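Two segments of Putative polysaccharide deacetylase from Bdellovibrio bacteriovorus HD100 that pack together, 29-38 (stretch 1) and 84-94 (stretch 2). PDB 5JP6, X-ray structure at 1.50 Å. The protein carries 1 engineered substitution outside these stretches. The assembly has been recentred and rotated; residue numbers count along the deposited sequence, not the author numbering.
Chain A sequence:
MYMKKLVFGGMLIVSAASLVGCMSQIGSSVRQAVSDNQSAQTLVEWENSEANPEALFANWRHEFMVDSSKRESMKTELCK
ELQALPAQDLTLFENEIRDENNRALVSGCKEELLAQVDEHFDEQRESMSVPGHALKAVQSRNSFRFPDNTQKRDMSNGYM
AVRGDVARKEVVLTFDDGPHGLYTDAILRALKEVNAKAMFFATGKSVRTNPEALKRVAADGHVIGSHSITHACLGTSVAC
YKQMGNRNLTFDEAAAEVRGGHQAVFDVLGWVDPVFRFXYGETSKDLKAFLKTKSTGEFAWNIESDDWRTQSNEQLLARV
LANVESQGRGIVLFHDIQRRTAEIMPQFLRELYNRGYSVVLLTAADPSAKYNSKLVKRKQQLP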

ATOM      1  N   SER A  29       6.110   5.560 -23.232  1.00 41.74           N
ATOM      2  CA  SER A  29       5.930   5.703 -21.776  1.00 40.48           C
ATOM      3  C   SER A  29       5.358   4.403 -21.186  1.00 37.34           C
ATOM      4  O   SER A  29       5.806   3.946 -20.116  1.00 39.76           O
ATOM      5  CB  SER A  29       5.089   6.952 -21.404  1.00 40.66           C
ATOM      6  OG  SER A  29       5.892   8.141 -21.500  1.00 51.13           O
ATOM      7  N   VAL A  30       4.385   3.793 -21.871  1.00 38.14           N
ATOM      8  CA  VAL A  30       3.815   2.527 -21.373  1.00 33.03           C
ATOM      9  C   VAL A  30       4.895   1.419 -21.279  1.00 38.52           C
ATOM     10  O   VAL A  30       5.071   0.752 -20.231  1.00 37.01           O
ATOM     11  CB  VAL A  30       2.617   2.037 -22.206  1.00 33.50           C
ATOM     12  CG1 VAL A  30       2.221   0.621 -21.785  1.00 34.19           C
ATOM     13  CG2 VAL A  30       1.438   2.985 -22.048  1.00 33.28           C
ATOM     14  N   ARG A  31       5.629   1.243 -22.361  1.00 38.27           N
ATOM     15  CA  ARG A  31       6.739   0.295 -22.371  1.00 40.56           C
ATOM     16  C   ARG A  31       7.807   0.645 -21.311  1.00 38.95           C
ATOM     17  O   ARG A  31       8.366  -0.246 -20.689  1.00 43.38           O
ATOM     18  CB  ARG A  31       7.344   0.185 -23.777  1.00 39.56           C
ATOM     19  CG  ARG A  31       6.504  -0.663 -24.718  1.00 42.92           C
ATOM     20  CD  ARG A  31       7.225  -0.849 -26.043  1.00 50.60           C
ATOM     21  NE  ARG A  31       7.310   0.437 -26.724  1.00 54.79           N
ATOM     22  CZ  ARG A  31       6.309   0.994 -27.390  1.00 52.37           C
ATOM     23  NH1 ARG A  31       5.133   0.362 -27.505  1.00 55.47           N
ATOM     24  NH2 ARG A  31       6.489   2.187 -27.954  1.00 54.78           N
ATOM     25  N   GLN A  32       8.048   1.936 -21.075  1.00 41.24           N
ATOM     26  CA  GLN A  32       9.051   2.381 -20.088  1.00 39.30           C
ATOM     27  C   GLN A  32       8.676   2.047 -18.628  1.00 39.65           C
ATOM     28  O   GLN A  32       9.520   1.671 -17.789  1.00 41.98           O
ATOM     29  CB  GLN A  32       9.302   3.878 -20.219  1.00 43.16           C
ATOM     30  CG  GLN A  32      10.444   4.350 -19.330  1.00 45.34           C
ATOM     31  CD  GLN A  32      10.634   5.843 -19.350  1.00 59.02           C
ATOM     32  OE1 GLN A  32       9.903   6.559 -20.026  1.00 62.71           O
ATOM     33  NE2 GLN A  32      11.617   6.328 -18.590  1.00 62.46           N
ATOM     34  N   ALA A  33       7.405   2.170 -18.335  1.00 36.51           N
ATOM     35  CA  ALA A  33       6.897   1.791 -17.002  1.00 34.92           C
ATOM     36  C   ALA A  33       7.195   0.315 -16.713  1.00 32.45           C
ATOM     37  O   ALA A  33       7.712  -0.068 -15.661  1.00 33.75           O
ATOM     38  CB  ALA A  33       5.410   2.037 -16.937  1.00 35.63           C
ATOM     39  N   VAL A  34       6.863  -0.508 -17.692  1.00 33.46           N
ATOM     40  CA  VAL A  34       7.064  -1.950 -17.592  1.00 32.02           C
ATOM     41  C   VAL A  34       8.568  -2.262 -17.445  1.00 34.55           C
ATOM     42  O   VAL A  34       8.975  -3.034 -16.549  1.00 33.89           O
ATOM     43  CB  VAL A  34       6.460  -2.681 -18.810  1.00 37.29           C
ATOM     44  CG1 VAL A  34       6.794  -4.163 -18.771  1.00 34.55           C
ATOM     45  CG2 VAL A  34       4.954  -2.496 -18.843  1.00 32.11           C
ATOM     46  N   SER A  35       9.377  -1.684 -18.328  1.00 37.98           N
ATOM     47  CA  SER A  35      10.838  -1.838 -18.270  1.00 36.88           C
ATOM     48  C   SER A  35      11.449  -1.390 -16.937  1.00 35.74           C
ATOM     49  O   SER A  35      12.270  -2.107 -16.360  1.00 36.06           O
ATOM     50  CB  SER A  35      11.512  -1.026 -19.395  1.00 42.49           C
ATOM     51  OG  SER A  35      12.939  -1.103 -19.259  1.00 48.71           O
ATOM     52  N   ASP A  36      11.066  -0.194 -16.468  1.00 35.26           N
ATOM     53  CA  ASP A  36      11.620   0.351 -15.211  1.00 34.54           C
ATOM     54  C   ASP A  36      11.182  -0.507 -14.015  1.00 33.06           C
ATOM     55  O   ASP A  36      11.948  -0.705 -13.069  1.00 33.72           O
ATOM     56  CB  ASP A  36      11.176   1.793 -14.952  1.00 37.93           C
ATOM     57  CG  ASP A  36      11.867   2.803 -15.820  1.00 38.67           C
ATOM     58  OD1 ASP A  36      12.685   2.398 -16.666  1.00 43.63           O
ATOM     59  OD2 ASP A  36      11.596   4.018 -15.638  1.00 46.17           O
ATOM     60  N   ASN A  37       9.953  -1.017 -14.054  1.00 32.24           N
ATOM     61  CA  ASN A  37       9.459  -1.852 -12.967  1.00 27.12           C
ATOM     62  C   ASN A  37      10.278  -3.144 -12.857  1.00 27.44           C
ATOM     63  O   ASN A  37      10.537  -3.648 -11.779  1.00 30.14           O
ATOM     64  CB  ASN A  37       7.991  -2.189 -13.170  1.00 26.14           C
ATOM     65  CG  ASN A  37       7.407  -2.942 -11.995  1.00 26.05           C
ATOM     66  OD1 ASN A  37       7.306  -4.143 -12.003  1.00 28.95           O
ATOM     67  ND2 ASN A  37       6.997  -2.197 -10.984  1.00 24.43           N
ATOM     68  N   GLN A  38      10.691  -3.673 -13.987  1.00 29.42           N
ATOM     69  CA  GLN A  38      11.499  -4.859 -13.970  1.00 35.48           C
ATOM     70  C   GLN A  38      12.973  -4.629 -13.658  1.00 35.57           C
ATOM     71  O   GLN A  38      13.594  -5.477 -13.028  1.00 38.45           O
ATOM     72  CB  GLN A  38      11.302  -5.584 -15.290  1.00 38.06           C
ATOM     73  CG  GLN A  38       9.914  -6.229 -15.400  1.00 46.25           C
ATOM     74  CD  GLN A  38       9.445  -6.970 -14.112  1.00 50.08           C
ATOM     75  OE1 GLN A  38       9.976  -8.055 -13.736  1.00 54.82           O
ATOM     76  NE2 GLN A  38       8.447  -6.398 -13.436  1.00 34.75           N
ATOM     77  N   ALA A  84      -2.156  -3.795 -25.896  1.00 37.80           N
ATOM     78  CA  ALA A  84      -1.066  -4.551 -26.477  1.00 39.18           C
ATOM     79  C   ALA A  84      -0.293  -5.323 -25.412  1.00 36.71           C
ATOM     80  O   ALA A  84       0.412  -6.262 -25.737  1.00 41.01           O
ATOM     81  CB  ALA A  84      -0.122  -3.617 -27.201  1.00 38.62           C
ATOM     82  N   LEU A  85      -0.413  -4.918 -24.143  1.00 35.61           N
ATOM     83  CA  LEU A  85       0.363  -5.553 -23.069  1.00 33.23           C
ATOM     84  C   LEU A  85      -0.089  -6.977 -22.721  1.00 31.72           C
ATOM     85  O   LEU A  85      -1.299  -7.260 -22.679  1.00 33.86           O
ATOM     86  CB  LEU A  85       0.300  -4.720 -21.793  1.00 31.46           C
ATOM     87  CG  LEU A  85       0.992  -3.351 -21.845  1.00 31.36           C
ATOM     88  CD1 LEU A  85       0.734  -2.621 -20.551  1.00 30.94           C
ATOM     89  CD2 LEU A  85       2.485  -3.438 -22.116  1.00 34.76           C
ATOM     90  N   PRO A  86       0.875  -7.867 -22.424  1.00 30.74           N
ATOM     91  CA  PRO A  86       0.453  -9.110 -21.775  1.00 29.03           C
ATOM     92  C   PRO A  86      -0.321  -8.831 -20.482  1.00 29.80           C
ATOM     93  O   PRO A  86      -0.029  -7.836 -19.779  1.00 31.30           O
ATOM     94  CB  PRO A  86       1.783  -9.822 -21.463  1.00 32.16           C
ATOM     95  CG  PRO A  86       2.781  -9.220 -22.347  1.00 34.99           C
ATOM     96  CD  PRO A  86       2.334  -7.787 -22.550  1.00 34.34           C
ATOM     97  N   ALA A  87      -1.307  -9.665 -20.181  1.00 30.13           N
ATOM     98  CA  ALA A  87      -2.177  -9.379 -19.046  1.00 27.39           C
ATOM     99  C   ALA A  87      -1.395  -9.187 -17.746  1.00 26.66           C
ATOM    100  O   ALA A  87      -1.746  -8.309 -16.937  1.00 27.27           O
ATOM    101  CB  ALA A  87      -3.247 -10.442 -18.886  1.00 29.80           C
ATOM    102  N   GLN A  88      -0.341  -9.983 -17.516  1.00 28.39           N
ATOM    103  CA  GLN A  88       0.400  -9.854 -16.243  1.00 26.33           C
ATOM    104  C   GLN A  88       1.012  -8.422 -16.181  1.00 24.81           C
ATOM    105  O   GLN A  88       1.021  -7.783 -15.121  1.00 25.90           O
ATOM    106  CB  GLN A  88       1.488 -10.932 -16.043  1.00 27.53           C
ATOM    107  CG  GLN A  88       2.192 -10.836 -14.685  1.00 28.48           C
ATOM    108  CD  GLN A  88       3.033 -12.019 -14.381  1.00 31.75           C
ATOM    109  OE1 GLN A  88       2.518 -13.118 -14.208  1.00 36.67           O
ATOM    110  NE2 GLN A  88       4.339 -11.811 -14.328  1.00 37.81           N
ATOM    111  N   ASP A  89       1.579  -7.935 -17.295  1.00 26.44           N
ATOM    112  CA  ASP A  89       2.140  -6.592 -17.334  1.00 29.01           C
ATOM    113  C   ASP A  89       1.097  -5.487 -17.206  1.00 26.39           C
ATOM    114  O   ASP A  89       1.359  -4.426 -16.580  1.00 29.05           O
ATOM    115  CB  ASP A  89       2.946  -6.377 -18.599  1.00 31.78           C
ATOM    116  CG  ASP A  89       4.226  -7.142 -18.583  1.00 36.99           C
ATOM    117  OD1 ASP A  89       4.785  -7.350 -17.468  1.00 44.54           O
ATOM    118  OD2 ASP A  89       4.653  -7.629 -19.652  1.00 42.75           O
ATOM    119  N   LEU A  90      -0.073  -5.745 -17.761  1.00 26.60           N
ATOM    120  CA  LEU A  90      -1.172  -4.808 -17.668  1.00 24.90           C
ATOM    121  C   LEU A  90      -1.542  -4.524 -16.177  1.00 23.08           C
ATOM    122  O   LEU A  90      -1.991  -3.417 -15.831  1.00 23.89           O
ATOM    123  CB  LEU A  90      -2.388  -5.312 -18.445  1.00 27.03           C
ATOM    124  CG  LEU A  90      -3.609  -4.396 -18.504  1.00 25.15           C
ATOM    125  CD1 LEU A  90      -3.270  -3.060 -19.158  1.00 27.16           C
ATOM    126  CD2 LEU A  90      -4.725  -5.120 -19.265  1.00 27.15           C
ATOM    127  N   THR A  91      -1.307  -5.509 -15.305  1.00 23.27           N
ATOM    128  CA  THR A  91      -1.601  -5.307 -13.881  1.00 22.99           C
ATOM    129  C   THR A  91      -0.882  -4.093 -13.289  1.00 21.51           C
ATOM    130  O   THR A  91      -1.341  -3.523 -12.305  1.00 22.38           O
ATOM    131  CB  THR A  91      -1.373  -6.545 -12.975  1.00 23.61           C
ATOM    132  OG1 THR A  91       0.019  -6.867 -12.868  1.00 24.34           O
ATOM    133  CG2 THR A  91      -2.175  -7.730 -13.501  1.00 22.50           C
ATOM    134  N   LEU A  92       0.240  -3.696 -13.882  1.00 22.56           N
ATOM    135  CA  LEU A  92       0.969  -2.515 -13.421  1.00 23.15           C
ATOM    136  C   LEU A  92       0.111  -1.234 -13.517  1.00 21.68           C
ATOM    137  O   LEU A  92       0.331  -0.288 -12.776  1.00 23.13           O
ATOM    138  CB  LEU A  92       2.256  -2.354 -14.234  1.00 24.36           C
ATOM    139  CG  LEU A  92       3.242  -1.307 -13.767  1.00 26.79           C
ATOM    140  CD1 LEU A  92       3.795  -1.606 -12.377  1.00 30.04           C
ATOM    141  CD2 LEU A  92       4.389  -1.224 -14.763  1.00 29.48           C
ATOM    142  N   PHE A  93      -0.813  -1.213 -14.478  1.00 21.53           N
ATOM    143  CA  PHE A  93      -1.658  -0.054 -14.753  1.00 21.25           C
ATOM    144  C   PHE A  93      -3.070  -0.198 -14.204  1.00 20.95           C
ATOM    145  O   PHE A  93      -3.907   0.656 -14.428  1.00 22.34           O
ATOM    146  CB  PHE A  93      -1.717   0.159 -16.271  1.00 22.41           C
ATOM    147  CG  PHE A  93      -0.424   0.575 -16.867  1.00 25.79           C
ATOM    148  CD1 PHE A  93      -0.072   1.930 -16.907  1.00 29.02           C
ATOM    149  CD2 PHE A  93       0.457  -0.384 -17.390  1.00 29.40           C
ATOM    150  CE1 PHE A  93       1.142   2.321 -17.438  1.00 37.38           C
ATOM    151  CE2 PHE A  93       1.663   0.023 -17.943  1.00 34.99           C
ATOM    152  CZ  PHE A  93       2.006   1.371 -17.950  1.00 39.49           C
ATOM    153  N   GLU A  94      -3.349  -1.301 -13.515  1.00 20.59           N
ATOM    154  CA  GLU A  94      -4.712  -1.590 -13.067  1.00 21.30           C
ATOM    155  C   GLU A  94      -5.272  -0.470 -12.209  1.00 19.50           C
ATOM    156  O   GLU A  94      -6.436  -0.077 -12.375  1.00 21.57           O
ATOM    157  CB  GLU A  94      -4.750  -2.892 -12.282  1.00 22.16           C
ATOM    158  CG  GLU A  94      -6.107  -3.275 -11.745  1.00 20.77           C
ATOM    159  CD  GLU A  94      -6.165  -4.657 -11.154  1.00 22.41           C
ATOM    160  OE1 GLU A  94      -5.117  -5.290 -10.955  1.00 25.55           O
ATOM    161  OE2 GLU A  94      -7.340  -5.075 -10.860  1.00 23.43           O
TER

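Residues 29-38 form a continuous helix, which packs against a segment that enters as a loop and continues into a helix that begins right after the N-cap residue Pro86. No hydrogen bond crosses between the two; the 377 Å² they bury is held mainly by apolar contact. The backbones come nearest at Val34 and Asp89, whose CA atoms lie 6.8 Å apart and whose CA-to-CB bonds both point sideways.

Leu92 and Val34 cover the most surface. Leu92 points toward the helix, where its CD2 lies 3.6 Å from Ala33 O and 4.3 Å from Val34 CG2, while its CD1 sits 3.5 Å from Asn37 ND2, an amide whose polar atoms are satisfied elsewhere in the structure. Val34, with chi1 in the t well, sets CG2 4.2 Å from Leu85 CD2 and 4.2 Å from Phe93 CE2; its CG1 meets the carboxylate carbon of Asp89, CG, at 3.9 Å, a contact without polar pairing.

Phe93, whose CA-to-CB bond points toward the helix, adds the third largest contact area. Its CZ reaches Ala33 CB at 3.6 Å and Val30 CG1 at 3.9 Å. Val30 O and Val34 CG2 lie at the ring edge. Val30 CG1 also touches Leu85 CD1 at 3.8 Å, extending the apolar patch.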